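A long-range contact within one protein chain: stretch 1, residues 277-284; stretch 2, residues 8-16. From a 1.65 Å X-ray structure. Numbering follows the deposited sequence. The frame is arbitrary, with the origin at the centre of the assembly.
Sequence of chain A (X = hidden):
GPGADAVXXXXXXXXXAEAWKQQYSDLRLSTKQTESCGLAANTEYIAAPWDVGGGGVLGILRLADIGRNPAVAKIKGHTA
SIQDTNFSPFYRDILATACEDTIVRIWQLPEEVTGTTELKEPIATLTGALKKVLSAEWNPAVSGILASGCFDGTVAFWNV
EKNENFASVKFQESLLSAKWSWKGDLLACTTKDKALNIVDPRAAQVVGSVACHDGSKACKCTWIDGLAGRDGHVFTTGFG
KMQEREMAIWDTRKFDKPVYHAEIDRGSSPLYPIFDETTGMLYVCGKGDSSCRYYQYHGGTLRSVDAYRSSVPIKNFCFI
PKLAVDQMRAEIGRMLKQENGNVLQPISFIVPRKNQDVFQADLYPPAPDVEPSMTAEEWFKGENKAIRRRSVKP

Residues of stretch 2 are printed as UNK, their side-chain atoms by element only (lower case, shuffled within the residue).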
ATOM      1  N   GLU A 277      -1.052   7.603   7.592  1.00 21.14           N
ATOM      2  CA  GLU A 277      -0.532   8.965   7.591  1.00 16.60           C
ATOM      3  C   GLU A 277      -1.328   9.874   8.523  1.00 16.11           C
ATOM      4  O   GLU A 277      -0.873  10.960   8.876  1.00 22.86           O
ATOM      5  CB  GLU A 277      -0.556   9.539   6.172  1.00 20.81           C
ATOM      6  CG  GLU A 277      -1.953   9.903   5.664  1.00 23.18           C
ATOM      7  CD  GLU A 277      -2.367  11.318   6.042  1.00 19.04           C
ATOM      8  OE1 GLU A 277      -1.571  12.257   5.812  1.00 21.21           O
ATOM      9  OE2 GLU A 277      -3.488  11.492   6.571  1.00 21.65           O
ATOM     10  N   THR A 278      -2.520   9.425   8.899  1.00 16.57           N
ATOM     11  CA  THR A 278      -3.448  10.251   9.662  1.00 18.77           C
ATOM     12  C   THR A 278      -3.214  10.154  11.172  1.00 18.16           C
ATOM     13  O   THR A 278      -3.371  11.147  11.884  1.00 21.93           O
ATOM     14  CB  THR A 278      -4.911   9.868   9.344  1.00 23.29           C
ATOM     15  OG1 THR A 278      -5.058   9.672   7.927  1.00 23.89           O
ATOM     16  CG2 THR A 278      -5.865  10.960   9.809  1.00 23.05           C
ATOM     17  N   THR A 279      -2.830   8.971  11.653  1.00 17.96           N
ATOM     18  CA  THR A 279      -2.549   8.766  13.076  1.00 19.19           C
ATOM     19  C   THR A 279      -1.071   8.534  13.373  1.00 18.51           C
ATOM     20  O   THR A 279      -0.636   8.686  14.517  1.00 19.68           O
ATOM     21  CB  THR A 279      -3.318   7.559  13.654  1.00 22.24           C
ATOM     22  OG1 THR A 279      -2.841   6.354  13.047  1.00 19.41           O
ATOM     23  CG2 THR A 279      -4.823   7.698  13.432  1.00 27.56           C
ATOM     24  N   GLY A 280      -0.307   8.156  12.355  1.00 21.16           N
ATOM     25  CA  GLY A 280       1.089   7.815  12.547  1.00 23.07           C
ATOM     26  C   GLY A 280       1.350   6.348  12.856  1.00 21.91           C
ATOM     27  O   GLY A 280       2.493   5.958  13.091  1.00 19.24           O
ATOM     28  N   MET A 281       0.310   5.521  12.847  1.00 18.69           N
ATOM     29  CA  MET A 281       0.507   4.089  13.041  1.00 21.96           C
ATOM     30  C   MET A 281       1.295   3.525  11.871  1.00 20.54           C
ATOM     31  O   MET A 281       1.043   3.855  10.702  1.00 20.05           O
ATOM     32  CB  MET A 281      -0.819   3.336  13.177  1.00 19.81           C
ATOM     33  CG  MET A 281      -1.607   3.613  14.444  1.00 25.24           C
ATOM     34  SD  MET A 281      -0.673   3.531  15.985  1.00 27.31           S
ATOM     35  CE  MET A 281       0.041   1.892  15.903  1.00 26.31           C
ATOM     36  N   LEU A 282       2.257   2.673  12.202  1.00 19.61           N
ATOM     37  CA  LEU A 282       3.149   2.086  11.211  1.00 18.59           C
ATOM     38  C   LEU A 282       3.202   0.585  11.433  1.00 19.95           C
ATOM     39  O   LEU A 282       3.722   0.120  12.449  1.00 25.38           O
ATOM     40  CB  LEU A 282       4.542   2.713  11.317  1.00 20.45           C
ATOM     41  CG  LEU A 282       5.599   2.371  10.267  1.00 21.34           C
ATOM     42  CD1 LEU A 282       5.112   2.647   8.851  1.00 25.20           C
ATOM     43  CD2 LEU A 282       6.868   3.148  10.540  1.00 24.61           C
ATOM     44  N   TYR A 283       2.633  -0.166  10.494  1.00 21.69           N
ATOM     45  CA  TYR A 283       2.572  -1.621  10.605  1.00 20.61           C
ATOM     46  C   TYR A 283       3.677  -2.244   9.754  1.00 21.19           C
ATOM     47  O   TYR A 283       3.944  -1.769   8.655  1.00 23.66           O
ATOM     48  CB  TYR A 283       1.203  -2.142  10.158  1.00 19.80           C
ATOM     49  CG  TYR A 283       0.019  -1.472  10.827  1.00 18.98           C
ATOM     50  CD1 TYR A 283      -0.477  -0.275  10.344  1.00 21.08           C
ATOM     51  CD2 TYR A 283      -0.601  -2.038  11.932  1.00 24.67           C
ATOM     52  CE1 TYR A 283      -1.553   0.347  10.937  1.00 19.20           C
ATOM     53  CE2 TYR A 283      -1.687  -1.421  12.541  1.00 23.69           C
ATOM     54  CZ  TYR A 283      -2.155  -0.229  12.037  1.00 21.45           C
ATOM     55  OH  TYR A 283      -3.225   0.402  12.624  1.00 22.21           O
ATOM     56  N   VAL A 284       4.332  -3.284  10.269  1.00 22.31           N
ATOM     57  CA  VAL A 284       5.321  -4.024   9.487  1.00 25.24           C
ATOM     58  C   VAL A 284       4.885  -5.475   9.422  1.00 24.42           C
ATOM     59  O   VAL A 284       4.778  -6.153  10.443  1.00 30.46           O
ATOM     60  CB  VAL A 284       6.754  -3.885  10.066  1.00 32.36           C
ATOM     61  CG1 VAL A 284       7.233  -2.447   9.911  1.00 40.97           C
ATOM     62  CG2 VAL A 284       6.818  -4.302  11.529  1.00 27.72           C
ATOM     63  N   UNK A   8      -6.562  17.125  16.229  1.00 36.68           N
ATOM     64  CA  UNK A   8      -5.121  16.947  16.064  1.00 32.23           C
ATOM     65  C   UNK A   8      -4.759  15.463  16.105  1.00 26.62           C
ATOM     66  O   UNK A   8      -5.563  14.624  16.526  1.00 26.22           O
ATOM     67  o   UNK A   8      -2.469  17.619  15.694  1.00 85.86           O
ATOM     68  c   UNK A   8      -2.879  17.854  16.851  1.00 77.36           C
ATOM     69  o   UNK A   8      -2.121  18.207  17.781  1.00 88.34           O
ATOM     70  c   UNK A   8      -4.363  17.721  17.148  1.00 38.55           C
ATOM     71  N   UNK A   9      -3.550  15.140  15.658  1.00 26.37           N
ATOM     72  CA  UNK A   9      -3.107  13.752  15.619  1.00 25.33           C
ATOM     73  C   UNK A   9      -2.999  13.191  17.044  1.00 25.68           C
ATOM     74  O   UNK A   9      -2.293  13.753  17.876  1.00 29.08           O
ATOM     75  c   UNK A   9      -1.852  14.102  13.460  1.00 29.02           C
ATOM     76  c   UNK A   9      -1.257  12.171  14.933  1.00 24.81           C
ATOM     77  c   UNK A   9      -1.744  13.614  14.901  1.00 23.96           C
ATOM     78  N   UNK A  10      -3.701  12.084  17.329  1.00 26.81           N
ATOM     79  CA  UNK A  10      -3.678  11.546  18.694  1.00 27.00           C
ATOM     80  C   UNK A  10      -2.410  10.776  19.025  1.00 31.14           C
ATOM     81  O   UNK A  10      -1.821  10.139  18.149  1.00 27.35           O
ATOM     82  c   UNK A  10      -5.002  10.136  17.313  1.00 30.39           C
ATOM     83  c   UNK A  10      -4.572  11.291  16.443  1.00 26.58           C
ATOM     84  c   UNK A  10      -4.882  10.602  18.715  1.00 27.20           C
ATOM     85  N   UNK A  11      -1.999  10.845  20.286  1.00 28.15           N
ATOM     86  CA  UNK A  11      -0.976   9.957  20.801  1.00 27.28           C
ATOM     87  C   UNK A  11      -1.646   8.627  21.076  1.00 34.25           C
ATOM     88  O   UNK A  11      -2.669   8.581  21.764  1.00 31.27           O
ATOM     89  c   UNK A  11       0.963  10.072  24.171  1.00 43.46           C
ATOM     90  c   UNK A  11       1.906   9.405  21.948  1.00 41.91           C
ATOM     91  c   UNK A  11      -0.339  10.514  22.076  1.00 33.36           C
ATOM     92  c   UNK A  11       0.642   9.570  22.776  1.00 36.17           C
ATOM     93  N   UNK A  12      -1.083   7.552  20.538  1.00 28.54           N
ATOM     94  CA  UNK A  12      -1.671   6.230  20.697  1.00 28.33           C
ATOM     95  C   UNK A  12      -0.686   5.292  21.377  1.00 25.96           C
ATOM     96  O   UNK A  12       0.232   4.778  20.745  1.00 31.94           O
ATOM     97  c   UNK A  12      -2.109   5.642  19.349  1.00 26.60           C
ATOM     98  c   UNK A  12      -2.702   4.245  19.546  1.00 28.81           C
ATOM     99  c   UNK A  12      -3.496   6.207  17.268  1.00 27.42           C
ATOM    100  c   UNK A  12      -3.134   6.570  18.691  1.00 26.25           C
ATOM    101  N   UNK A  13      -0.893   5.080  22.676  1.00 27.31           N
ATOM    102  CA  UNK A  13      -0.049   4.191  23.459  1.00 27.89           C
ATOM    103  C   UNK A  13      -0.608   2.777  23.496  1.00 32.23           C
ATOM    104  O   UNK A  13       0.114   1.824  23.780  1.00 35.96           O
ATOM    105  c   UNK A  13       1.210   6.282  26.485  1.00 64.63           C
ATOM    106  c   UNK A  13       1.055   5.891  25.026  1.00 58.24           C
ATOM    107  c   UNK A  13       2.375   7.229  26.698  1.00 81.86           C
ATOM    108  c   UNK A  13       0.099   4.718  24.887  1.00 32.60           C
ATOM    109  n   UNK A  13       2.574   7.529  28.143  1.00 89.59           N
ATOM    110  N   UNK A  14      -1.900   2.657  23.208  1.00 29.98           N
ATOM    111  CA  UNK A  14      -2.605   1.386  23.289  1.00 35.47           C
ATOM    112  C   UNK A  14      -3.396   1.144  22.022  1.00 30.03           C
ATOM    113  O   UNK A  14      -4.185   1.986  21.603  1.00 28.85           O
ATOM    114  c   UNK A  14      -2.847   1.741  25.782  1.00 65.01           C
ATOM    115  c   UNK A  14      -3.544   1.365  24.494  1.00 43.89           C
ATOM    116  n   UNK A  14      -2.013   0.841  26.284  1.00 45.24           N
ATOM    117  o   UNK A  14      -3.058   2.827  26.323  1.00 51.93           O
ATOM    118  N   UNK A  15      -3.176  -0.013  21.416  1.00 27.46           N
ATOM    119  CA  UNK A  15      -3.887  -0.400  20.211  1.00 27.95           C
ATOM    120  C   UNK A  15      -3.854  -1.906  20.134  1.00 31.60           C
ATOM    121  O   UNK A  15      -2.778  -2.492  20.067  1.00 29.36           O
ATOM    122  c   UNK A  15      -3.119   0.385  16.476  1.00 26.47           C
ATOM    123  c   UNK A  15      -5.206   1.054  17.678  1.00 27.89           C
ATOM    124  c   UNK A  15      -4.027   0.106  17.671  1.00 24.42           C
ATOM    125  c   UNK A  15      -3.246   0.221  18.974  1.00 22.91           C
ATOM    126  N   UNK A  16      -5.019  -2.545  20.171  1.00 27.23           N
ATOM    127  CA  UNK A  16      -5.049  -3.998  20.163  1.00 36.33           C
ATOM    128  C   UNK A  16      -5.646  -4.533  18.874  1.00 30.97           C
ATOM    129  O   UNK A  16      -6.521  -3.920  18.259  1.00 27.98           O
ATOM    130  c   UNK A  16      -8.178  -5.225  20.873  1.00 36.70           C
ATOM    131  c   UNK A  16      -7.832  -3.176  22.039  1.00 29.41           C
ATOM    132  c   UNK A  16     -10.054  -3.901  21.538  1.00 33.58           C
ATOM    133  c   UNK A  16      -9.202  -2.972  22.097  1.00 31.07           C
ATOM    134  c   UNK A  16      -5.809  -4.534  21.387  1.00 30.43           C
ATOM    135  o   UNK A  16     -11.415  -3.694  21.596  1.00 33.23           O
ATOM    136  c   UNK A  16      -7.299  -4.299  21.417  1.00 27.58           C
ATOM    137  c   UNK A  16      -9.549  -5.028  20.923  1.00 46.38           C
TER

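Position 8 carries two side-chain carbons, the second bearing two oxygens: a carboxylate one carbon from the backbone. Its CA-to-CB bond points away from stretch 1 and nothing there is touched. This is Asp8, whose OD1 accepts a weak hydrogen bond from the backbone N of position 9.

Position 9 has three carbons, one carrying the other two, a fork directly at CB. The two tips meet backbone carbonyls of the turn, one 3.7 Å from Thr278 O and the other 3.6 Å from Thr279 O. The short fork without oxygen is Val9, with CG2 near the first carbonyl and CG1 near the second.

At position 10 three carbons close a ring onto the backbone N, which leaves no N-H to donate. Only proline does this. Pro10 touches stretch 1 through its backbone, its O lying 4.1 Å from Thr279 O, a pair of acceptors that cannot bond to each other.

Position 11 shows four carbons forked at the second; its CA-to-CB bond points away and it makes no contact. It is Leu11, exposed.

Position 12 also has four carbons, but the fork sits at the first and one arm is two carbons long. The end of that arm lies 3.9 Å from Thr279 CB and 4.1 Å from Met281 SD. This is Ile12; with chi1 m and chi2 t, its extended arm carries CD1 to both neighbours.

Position 13, four carbons in a row ending in nitrogen, is Lys13, exposed and out of reach. Position 14 has two carbons, the second bearing one oxygen and one nitrogen: Asn14, likewise.

Position 15 returns to four carbons forked at the second, now directed toward stretch 1. One tip lies 3.5 Å from Met281 CE and 3.9 Å from Tyr283 OH. It is Leu15, and that tip is CD2.

Position 16 has one carbon, then a six-carbon ring bearing an oxygen: Tyr16, out of reach.

The contact works by van der Waals packing, apolar at Met281 and methyl against carbonyl at Val9, with no hydrogen bond across it. Met281, all m, lies against Ile12 and Leu15, its SD also 4.0 Å from Leu15 CD2, so one flexible side chain serves two branched ones. Beside it, the turn holds itself: Met281 N donates to Thr279 OG1 at 3.3 Å, and Gly280 adopts backbone angles that would jam a CB against the preceding carbonyl. The price is Thr278 O, buried without a partner. The contact is modest, burying 314 Å² summed over both sides.

Stretch 2 8-16: DVPLIKNLY
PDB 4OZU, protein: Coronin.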